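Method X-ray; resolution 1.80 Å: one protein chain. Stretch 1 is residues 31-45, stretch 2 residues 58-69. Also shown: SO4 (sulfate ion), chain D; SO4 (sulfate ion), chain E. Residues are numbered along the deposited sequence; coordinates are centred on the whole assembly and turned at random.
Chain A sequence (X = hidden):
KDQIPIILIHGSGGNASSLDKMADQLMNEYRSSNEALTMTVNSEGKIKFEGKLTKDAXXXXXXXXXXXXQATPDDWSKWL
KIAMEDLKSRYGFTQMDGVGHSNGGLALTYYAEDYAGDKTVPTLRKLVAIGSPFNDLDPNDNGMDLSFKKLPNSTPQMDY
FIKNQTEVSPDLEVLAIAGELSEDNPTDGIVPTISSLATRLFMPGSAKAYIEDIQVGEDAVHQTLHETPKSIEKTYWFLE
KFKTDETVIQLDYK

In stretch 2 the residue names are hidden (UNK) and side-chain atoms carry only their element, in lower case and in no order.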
ATOM      1  N   ARG A  31      -9.999 -17.923   1.064  1.00 12.01           N
ATOM      2  CA  ARG A  31     -11.375 -17.793   0.588  1.00 11.54           C
ATOM      3  C   ARG A  31     -12.097 -16.715   1.379  1.00 12.49           C
ATOM      4  O   ARG A  31     -13.285 -16.860   1.683  1.00 12.78           O
ATOM      5  CB  ARG A  31     -12.124 -19.131   0.616  1.00 11.08           C
ATOM      6  CG  ARG A  31     -11.536 -20.096  -0.347  1.00 11.66           C
ATOM      7  CD  ARG A  31     -12.334 -21.360  -0.486  1.00 12.94           C
ATOM      8  NE  ARG A  31     -12.250 -22.263   0.650  1.00 11.62           N
ATOM      9  CZ  ARG A  31     -11.329 -23.210   0.826  1.00 12.56           C
ATOM     10  NH1 ARG A  31     -10.327 -23.376  -0.025  1.00 12.88           N
ATOM     11  NH2 ARG A  31     -11.433 -24.009   1.855  1.00 13.62           N
ATOM     12  N   SER A  32     -11.368 -15.619   1.634  1.00 11.82           N
ATOM     13  CA  SER A  32     -11.921 -14.424   2.302  1.00 13.20           C
ATOM     14  C   SER A  32     -12.469 -13.420   1.289  1.00 14.22           C
ATOM     15  O   SER A  32     -13.253 -12.529   1.659  1.00 14.80           O
ATOM     16  CB  SER A  32     -10.867 -13.753   3.181  1.00 13.14           C
ATOM     17  OG  SER A  32      -9.628 -13.631   2.513  1.00 11.84           O
ATOM     18  N   SER A  33     -12.033 -13.565   0.039  1.00 13.91           N
ATOM     19  CA  SER A  33     -12.576 -12.790  -1.094  1.00 14.23           C
ATOM     20  C   SER A  33     -13.135 -13.786  -2.075  1.00 15.36           C
ATOM     21  O   SER A  33     -12.566 -14.858  -2.237  1.00 15.85           O
ATOM     22  CB  SER A  33     -11.504 -11.947  -1.779  1.00 14.37           C
ATOM     23  OG  SER A  33     -10.979 -10.919  -0.951  1.00 13.87           O
ATOM     24  N   ASN A  34     -14.245 -13.456  -2.733  1.00 14.37           N
ATOM     25  CA  ASN A  34     -14.859 -14.435  -3.652  1.00 14.80           C
ATOM     26  C   ASN A  34     -15.054 -13.942  -5.093  1.00 14.82           C
ATOM     27  O   ASN A  34     -15.546 -14.697  -5.966  1.00 14.71           O
ATOM     28  CB  ASN A  34     -16.139 -15.013  -3.071  1.00 14.84           C
ATOM     29  CG  ASN A  34     -17.275 -14.033  -3.030  1.00 17.38           C
ATOM     30  OD1 ASN A  34     -17.119 -12.865  -3.390  1.00 18.57           O
ATOM     31  ND2 ASN A  34     -18.430 -14.498  -2.561  1.00 19.63           N
ATOM     32  N   GLU A  35     -14.702 -12.690  -5.348  1.00 14.61           N
ATOM     33  CA  GLU A  35     -14.835 -12.129  -6.697  1.00 15.70           C
ATOM     34  C   GLU A  35     -13.729 -11.102  -6.942  1.00 15.99           C
ATOM     35  O   GLU A  35     -13.190 -10.514  -6.000  1.00 15.33           O
ATOM     36  CB  GLU A  35     -16.183 -11.439  -6.921  1.00 16.14           C
ATOM     37  CG  GLU A  35     -17.412 -12.294  -6.742  1.00 16.89           C
ATOM     38  CD  GLU A  35     -18.725 -11.538  -7.019  1.00 19.26           C
ATOM     39  OE1 GLU A  35     -18.716 -10.568  -7.786  1.00 21.73           O
ATOM     40  OE2 GLU A  35     -19.780 -11.968  -6.514  1.00 24.11           O
ATOM     41  N   ALA A  36     -13.392 -10.920  -8.224  1.00 16.14           N
ATOM     42  CA  ALA A  36     -12.376  -9.941  -8.605  1.00 15.62           C
ATOM     43  C   ALA A  36     -12.752  -9.241  -9.904  1.00 16.36           C
ATOM     44  O   ALA A  36     -13.488  -9.784 -10.728  1.00 15.62           O
ATOM     45  CB  ALA A  36     -11.014 -10.562  -8.760  1.00 15.63           C
ATOM     46  N   LEU A  37     -12.223  -8.048 -10.042  1.00 16.74           N
ATOM     47  CA  LEU A  37     -12.342  -7.206 -11.222  1.00 17.78           C
ATOM     48  C   LEU A  37     -10.909  -6.739 -11.571  1.00 16.86           C
ATOM     49  O   LEU A  37     -10.083  -6.563 -10.674  1.00 16.72           O
ATOM     50  CB  LEU A  37     -13.245  -6.029 -10.837  1.00 19.25           C
ATOM     51  CG  LEU A  37     -13.639  -4.951 -11.788  1.00 23.19           C
ATOM     52  CD1 LEU A  37     -14.796  -4.118 -11.203  1.00 29.18           C
ATOM     53  CD2 LEU A  37     -12.456  -4.162 -11.999  1.00 26.28           C
ATOM     54  N   THR A  38     -10.585  -6.616 -12.861  1.00 15.53           N
ATOM     55  CA  THR A  38      -9.324  -5.989 -13.266  1.00 15.77           C
ATOM     56  C   THR A  38      -9.627  -4.606 -13.827  1.00 15.21           C
ATOM     57  O   THR A  38     -10.543  -4.452 -14.623  1.00 13.68           O
ATOM     58  CB  THR A  38      -8.541  -6.863 -14.271  1.00 16.59           C
ATOM     59  OG1 THR A  38      -8.104  -8.055 -13.601  1.00 19.35           O
ATOM     60  CG2 THR A  38      -7.315  -6.116 -14.856  1.00 15.96           C
HETATM   61  N   MSE A  39      -8.879  -3.593 -13.387  1.00 15.49           N
HETATM   62  CA  MSE A  39      -9.065  -2.240 -13.883  1.00 18.32           C
HETATM   63  C   MSE A  39      -7.730  -1.715 -14.306  1.00 16.93           C
HETATM   64  O   MSE A  39      -6.759  -1.892 -13.600  1.00 15.30           O
HETATM   65  CB  MSE A  39      -9.560  -1.271 -12.822  1.00 17.95           C
HETATM   66  CG  MSE A  39     -10.961  -1.400 -12.417  1.00 24.48           C
HETATM   67 SE   MSE A  39     -11.405   0.202 -11.305  1.00 36.81          SE
HETATM   68  CE  MSE A  39     -11.523   1.544 -12.627  1.00 27.82           C
ATOM     69  N   THR A  40      -7.681  -1.008 -15.429  1.00 16.74           N
ATOM     70  CA  THR A  40      -6.433  -0.404 -15.813  1.00 18.90           C
ATOM     71  C   THR A  40      -6.675   1.034 -16.268  1.00 18.75           C
ATOM     72  O   THR A  40      -7.778   1.383 -16.716  1.00 17.34           O
ATOM     73  CB  THR A  40      -5.797  -1.237 -16.921  1.00 19.83           C
ATOM     74  OG1 THR A  40      -6.721  -1.374 -17.987  1.00 22.62           O
ATOM     75  CG2 THR A  40      -5.448  -2.685 -16.425  1.00 20.88           C
ATOM     76  N   VAL A  41      -5.650   1.864 -16.158  1.00 19.54           N
ATOM     77  CA  VAL A  41      -5.771   3.296 -16.511  1.00 19.91           C
ATOM     78  C   VAL A  41      -4.539   3.693 -17.311  1.00 22.55           C
ATOM     79  O   VAL A  41      -3.449   3.130 -17.149  1.00 20.38           O
ATOM     80  CB  VAL A  41      -6.000   4.223 -15.258  1.00 20.91           C
ATOM     81  CG1 VAL A  41      -4.793   4.150 -14.256  1.00 20.18           C
ATOM     82  CG2 VAL A  41      -6.238   5.731 -15.662  1.00 21.37           C
ATOM     83  N   ASN A  42      -4.757   4.636 -18.219  1.00 22.17           N
ATOM     84  CA  ASN A  42      -3.739   5.170 -19.092  1.00 24.77           C
ATOM     85  C   ASN A  42      -3.924   6.685 -19.033  1.00 25.25           C
ATOM     86  O   ASN A  42      -5.015   7.194 -19.322  1.00 25.52           O
ATOM     87  CB  ASN A  42      -4.003   4.644 -20.494  1.00 24.94           C
ATOM     88  CG  ASN A  42      -2.975   5.050 -21.510  1.00 27.78           C
ATOM     89  OD1 ASN A  42      -2.188   5.996 -21.339  1.00 32.60           O
ATOM     90  ND2 ASN A  42      -3.005   4.351 -22.623  1.00 31.15           N
ATOM     91  N   SER A  43      -2.848   7.383 -18.723  1.00 26.60           N
ATOM     92  CA  SER A  43      -2.833   8.846 -18.693  1.00 28.23           C
ATOM     93  C   SER A  43      -3.215   9.484 -20.025  1.00 28.35           C
ATOM     94  O   SER A  43      -3.483  10.684 -20.048  1.00 29.89           O
ATOM     95  CB  SER A  43      -1.440   9.354 -18.299  1.00 28.65           C
ATOM     96  OG  SER A  43      -0.511   9.153 -19.352  1.00 33.13           O
ATOM     97  N   GLU A  44      -3.197   8.709 -21.121  1.00 28.16           N
ATOM     98  CA  GLU A  44      -3.635   9.162 -22.451  1.00 29.57           C
ATOM     99  C   GLU A  44      -5.119   9.484 -22.418  1.00 28.12           C
ATOM    100  O   GLU A  44      -5.601  10.290 -23.232  1.00 28.75           O
ATOM    101  CB  GLU A  44      -3.439   8.079 -23.531  1.00 29.81           C
ATOM    102  CG  GLU A  44      -1.990   7.740 -23.919  1.00 33.48           C
ATOM    103  CD  GLU A  44      -1.899   6.425 -24.724  1.00 34.10           C
ATOM    104  OE1 GLU A  44      -2.758   6.195 -25.626  1.00 40.03           O
ATOM    105  OE2 GLU A  44      -0.984   5.609 -24.423  1.00 41.41           O
ATOM    106  N   GLY A  45      -5.834   8.809 -21.518  1.00 26.21           N
ATOM    107  CA  GLY A  45      -7.226   9.083 -21.239  1.00 24.32           C
ATOM    108  C   GLY A  45      -8.177   7.887 -21.339  1.00 23.89           C
ATOM    109  O   GLY A  45      -9.311   8.101 -21.776  1.00 24.63           O
ATOM    110  N   UNK A  58     -17.957 -10.757  -1.861  1.00 17.35           N
ATOM    111  CA  UNK A  58     -17.352 -10.703  -0.548  1.00 16.57           C
ATOM    112  C   UNK A  58     -15.912 -10.242  -0.674  1.00 15.15           C
ATOM    113  O   UNK A  58     -15.133 -10.867  -1.356  1.00 14.46           O
ATOM    114  c   UNK A  58     -16.753 -12.187   1.440  1.00 18.12           C
ATOM    115  c   UNK A  58     -17.385 -12.091   0.083  1.00 16.66           C
ATOM    116  c   UNK A  58     -16.982 -13.566   2.078  1.00 17.86           C
ATOM    117  c   UNK A  58     -16.073 -14.656   1.519  1.00 19.59           C
ATOM    118  n   UNK A  58     -16.351 -15.991   2.157  1.00 20.26           N
ATOM    119  N   UNK A  59     -15.583  -9.124  -0.048  1.00 13.89           N
ATOM    120  CA  UNK A  59     -14.250  -8.513  -0.103  1.00 13.79           C
ATOM    121  C   UNK A  59     -13.686  -8.526  -1.525  1.00 12.55           C
ATOM    122  O   UNK A  59     -12.582  -9.005  -1.783  1.00 13.59           O
ATOM    123  n   UNK A  59     -12.267  -7.572   3.345  1.00 13.17           N
ATOM    124  c   UNK A  59     -13.309  -9.229   0.897  1.00 13.12           C
ATOM    125  n   UNK A  59     -10.402  -6.369   3.867  1.00 14.69           N
ATOM    126  c   UNK A  59     -13.852  -9.169   2.314  1.00 14.26           C
ATOM    127  c   UNK A  59     -11.604  -6.418   3.323  1.00 14.92           C
ATOM    128  c   UNK A  59     -13.644  -7.783   2.872  1.00 13.43           C
ATOM    129  n   UNK A  59     -12.092  -5.326   2.724  1.00 14.89           N
ATOM    130  N   UNK A  60     -14.430  -7.945  -2.462  1.00 12.30           N
ATOM    131  CA  UNK A  60     -14.026  -8.093  -3.858  1.00 12.39           C
ATOM    132  C   UNK A  60     -12.663  -7.461  -4.109  1.00 12.56           C
ATOM    133  O   UNK A  60     -12.359  -6.392  -3.595  1.00 12.64           O
ATOM    134  c   UNK A  60     -15.701  -6.429  -3.653  1.00 12.71           C
ATOM    135  c   UNK A  60     -15.138  -7.390  -4.628  1.00 12.53           C
ATOM    136  c   UNK A  60     -15.642  -7.120  -2.332  1.00 12.98           C
ATOM    137  N   UNK A  61     -11.845  -8.149  -4.883  1.00 13.26           N
ATOM    138  CA  UNK A  61     -10.511  -7.700  -5.223  1.00 13.15           C
ATOM    139  C   UNK A  61     -10.519  -6.886  -6.535  1.00 13.20           C
ATOM    140  O   UNK A  61     -11.097  -7.289  -7.564  1.00 13.21           O
ATOM    141  c   UNK A  61      -9.550  -8.903  -5.288  1.00 14.31           C
ATOM    142  c   UNK A  61      -8.602 -10.785  -3.883  1.00 15.21           C
ATOM    143  c   UNK A  61      -8.172  -8.503  -5.907  1.00 14.17           C
ATOM    144  c   UNK A  61      -9.380  -9.495  -3.875  1.00 13.43           C
ATOM    145  N   UNK A  62      -9.883  -5.729  -6.482  1.00 12.37           N
ATOM    146  CA  UNK A  62      -9.654  -4.911  -7.669  1.00 13.20           C
ATOM    147  C   UNK A  62      -8.173  -4.980  -8.048  1.00 12.85           C
ATOM    148  O   UNK A  62      -7.300  -4.397  -7.394  1.00 12.95           O
ATOM    149  c   UNK A  62     -11.498  -3.377  -6.819  1.00 16.25           C
ATOM    150  c   UNK A  62      -9.919  -2.623  -8.782  1.00 14.12           C
ATOM    151  c   UNK A  62     -10.091  -3.450  -7.448  1.00 13.49           C
ATOM    152  c   UNK A  62     -12.656  -3.967  -7.596  1.00 20.50           C
ATOM    153  N   UNK A  63      -7.888  -5.757  -9.074  1.00 12.74           N
ATOM    154  CA  UNK A  63      -6.531  -5.891  -9.574  1.00 13.22           C
ATOM    155  C   UNK A  63      -6.266  -4.694 -10.471  1.00 14.09           C
ATOM    156  O   UNK A  63      -6.823  -4.577 -11.550  1.00 14.64           O
ATOM    157  n   UNK A  63      -6.458 -12.189 -10.109  1.00 19.10           N
ATOM    158  c   UNK A  63      -6.352  -9.725 -10.215  1.00 16.07           C
ATOM    159  c   UNK A  63      -6.676 -10.913  -9.359  1.00 17.69           C
ATOM    160  c   UNK A  63      -6.663  -8.413  -9.481  1.00 16.91           C
ATOM    161  c   UNK A  63      -6.369  -7.201 -10.340  1.00 14.26           C
ATOM    162  N   UNK A  64      -5.388  -3.821 -10.024  1.00 13.39           N
ATOM    163  CA  UNK A  64      -5.218  -2.538 -10.701  1.00 14.31           C
ATOM    164  C   UNK A  64      -3.937  -2.477 -11.530  1.00 14.83           C
ATOM    165  O   UNK A  64      -2.886  -2.942 -11.092  1.00 15.95           O
ATOM    166  c   UNK A  64      -5.585  -0.093 -10.281  1.00 15.38           C
ATOM    167  c   UNK A  64      -5.252  -1.400  -9.680  1.00 14.84           C
ATOM    168  c   UNK A  64      -6.906   0.288 -10.430  1.00 13.84           C
ATOM    169  c   UNK A  64      -7.241   1.481 -11.017  1.00 16.97           C
ATOM    170  c   UNK A  64      -4.587   0.746 -10.734  1.00 16.89           C
ATOM    171  c   UNK A  64      -4.906   1.962 -11.321  1.00 16.33           C
ATOM    172  c   UNK A  64      -6.238   2.333 -11.473  1.00 16.32           C
ATOM    173  N   UNK A  65      -4.004  -1.858 -12.707  1.00 13.56           N
ATOM    174  CA  UNK A  65      -2.822  -1.710 -13.521  1.00 14.74           C
ATOM    175  C   UNK A  65      -2.683  -0.305 -14.061  1.00 14.22           C
ATOM    176  O   UNK A  65      -3.620   0.228 -14.593  1.00 14.49           O
ATOM    177  N   UNK A  66      -1.490   0.261 -13.958  1.00 15.40           N
ATOM    178  CA  UNK A  66      -1.139   1.496 -14.666  1.00 14.87           C
ATOM    179  C   UNK A  66      -0.386   1.181 -15.954  1.00 16.84           C
ATOM    180  O   UNK A  66       0.712   0.607 -15.909  1.00 14.84           O
ATOM    181  c   UNK A  66      -0.662   2.265 -11.313  1.00 16.31           C
ATOM    182  c   UNK A  66      -0.231   2.344 -13.787  1.00 15.17           C
ATOM    183  c   UNK A  66      -1.728   3.944 -12.614  1.00 16.56           C
ATOM    184  c   UNK A  66      -1.305   2.723 -10.176  1.00 14.74           C
ATOM    185  c   UNK A  66      -0.882   2.863 -12.547  1.00 15.06           C
ATOM    186  c   UNK A  66      -2.340   4.451 -11.464  1.00 16.91           C
ATOM    187  c   UNK A  66      -2.124   3.860 -10.250  1.00 15.82           C
ATOM    188  N   UNK A  67      -0.921   1.581 -17.110  1.00 17.58           N
ATOM    189  CA  UNK A  67      -0.188   1.356 -18.372  1.00 18.43           C
ATOM    190  C   UNK A  67       1.182   2.066 -18.344  1.00 17.20           C
ATOM    191  O   UNK A  67       2.181   1.554 -18.877  1.00 17.20           O
ATOM    192  o   UNK A  67      -0.478   0.899 -23.137  1.00 36.31           O
ATOM    193  c   UNK A  67      -1.048   1.409 -22.139  1.00 26.06           C
ATOM    194  o   UNK A  67      -2.257   1.743 -22.144  1.00 36.23           O
ATOM    195  c   UNK A  67      -0.187   1.602 -20.881  1.00 21.32           C
ATOM    196  c   UNK A  67      -0.954   1.887 -19.578  1.00 19.45           C
ATOM    197  N   UNK A  68       1.202   3.241 -17.739  1.00 16.16           N
ATOM    198  CA  UNK A  68       2.434   3.999 -17.534  1.00 16.40           C
ATOM    199  C   UNK A  68       3.057   3.511 -16.235  1.00 14.61           C
ATOM    200  O   UNK A  68       2.939   4.145 -15.186  1.00 14.07           O
ATOM    201  c   UNK A  68       1.882   6.047 -18.934  1.00 20.43           C
ATOM    202  c   UNK A  68       0.437   6.037 -19.299  1.00 24.78           C
ATOM    203  n   UNK A  68       0.142   5.788 -20.582  1.00 30.63           N
ATOM    204  o   UNK A  68      -0.419   6.305 -18.455  1.00 26.66           O
ATOM    205  c   UNK A  68       2.168   5.506 -17.523  1.00 17.13           C
ATOM    206  N   UNK A  69       3.709   2.359 -16.336  1.00 14.87           N
ATOM    207  CA  UNK A  69       4.062   1.543 -15.157  1.00 14.64           C
ATOM    208  C   UNK A  69       5.422   1.892 -14.557  1.00 14.10           C
ATOM    209  O   UNK A  69       5.902   1.223 -13.636  1.00 14.37           O
ATOM    210  n   UNK A  69       5.040  -1.859 -16.498  1.00 16.76           N
ATOM    211  c   UNK A  69       3.885   0.041 -15.470  1.00 15.81           C
ATOM    212  o   UNK A  69       5.670   0.211 -17.055  1.00 16.58           O
ATOM    213  c   UNK A  69       4.971  -0.526 -16.393  1.00 15.62           C
TER
HETATM  214  S   SO4 D 257     -18.325 -17.420  -1.241  1.00 84.66           S
HETATM  215  O1  SO4 D 257     -18.429 -16.046  -0.771  1.00 85.92           O
HETATM  216  O2  SO4 D 257     -17.073 -17.997  -0.722  1.00 84.82           O
HETATM  217  O3  SO4 D 257     -19.498 -18.143  -0.754  1.00 85.29           O
HETATM  218  O4  SO4 D 257     -18.325 -17.477  -2.701  1.00 85.31           O
HETATM  219  S   SO4 E 258     -14.425 -22.341   3.524  1.00 46.08           S
HETATM  220  O1  SO4 E 258     -13.776 -21.588   4.611  1.00 46.19           O
HETATM  221  O2  SO4 E 258     -13.777 -23.656   3.430  1.00 44.97           O
HETATM  222  O3  SO4 E 258     -15.868 -22.608   3.770  1.00 44.17           O
HETATM  223  O4  SO4 E 258     -14.349 -21.549   2.273  1.00 40.34           O
HETATM  224  O   HOH W   1      -1.036   4.731 -16.214  1.00 22.85           O

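Position 58 carries four carbons in a row ending in a nitrogen. That nitrogen lies 3.2 Å from R31 O, a weak hydrogen bond, while the backbone pairs with N34 both ways: N of 58 to N34 OD1 at 2.7 Å, N34 N to O of 58 at 3.1 Å. An unbranched chain with a terminal amine is lysine, K58.

Position 59 has three carbons, a nitrogen, then a carbon bearing two more nitrogens. Its backbone O accepts S33 OG at 2.6 Å, and its end leads away, satisfied elsewhere in the structure. The guanidinium makes it R59.

At 60, three carbons close a ring onto the backbone N, which has no NH to give; its CA sits 3.3 Å from E35 O. This is P60.

Position 61 has four carbons, forked at the first, one arm two carbons long; its CB packs 4.1 Å from A36 CB. It is isoleucine, I61.

Position 62 repeats that fork on the opposite face. The end of its long arm lies 3.9 Å from L37 CB, its short arm 4.0 Å from M39 CG. It is I62.

Position 63 is again four carbons in a row and a nitrogen. Its CB lies 3.8 Å from T38 OG1, then its end leads away to partners elsewhere in the structure: K63.

Position 64 shows one carbon and a six-carbon ring with no oxygen. M39 O lies over one face of the ring, and the ring's far carbon reaches V41 CG1 at 3.6 Å. This is phenylalanine, F64.

Position 65 has no side-chain atoms; an ideal CB would stand 3.1 Å from T40 CG2, a tight fit. Hence G65.

Position 66 is another carbon plus six-carbon ring, one of whose carbons meets V41 CG1 at 3.5 Å: F66.

Position 67 has three carbons, the third carrying two oxygens. Its N donates to V41 O at 3.0 Å, the last rung. It is E67.

Position 68 has three carbons, the third with one oxygen and one nitrogen. The nitrogen gives a very short 2.5 Å bond to N42 OD1, and the oxygen accepts S43 N at 2.7 Å. The amide is Q68.

Position 69, two carbons ending in an amide, touches nothing here; it is N69.

The contact is a parallel strand pair. From I61 N–E35 O (2.9 Å) to E67 N–V41 O (3.0 Å), odd-numbered residues of both stretches supply the backbone bonds. Side chains alternate: L37, M39, V41, I62, F64 and F66 form an apolar face, while T38, T40 and K63 share the other with A36 and I61. Side-chain amides of N34 and Q68 extend the pairing beyond the strands.

Stretch 2, residues 58-69: KRPIIKFGFEQN
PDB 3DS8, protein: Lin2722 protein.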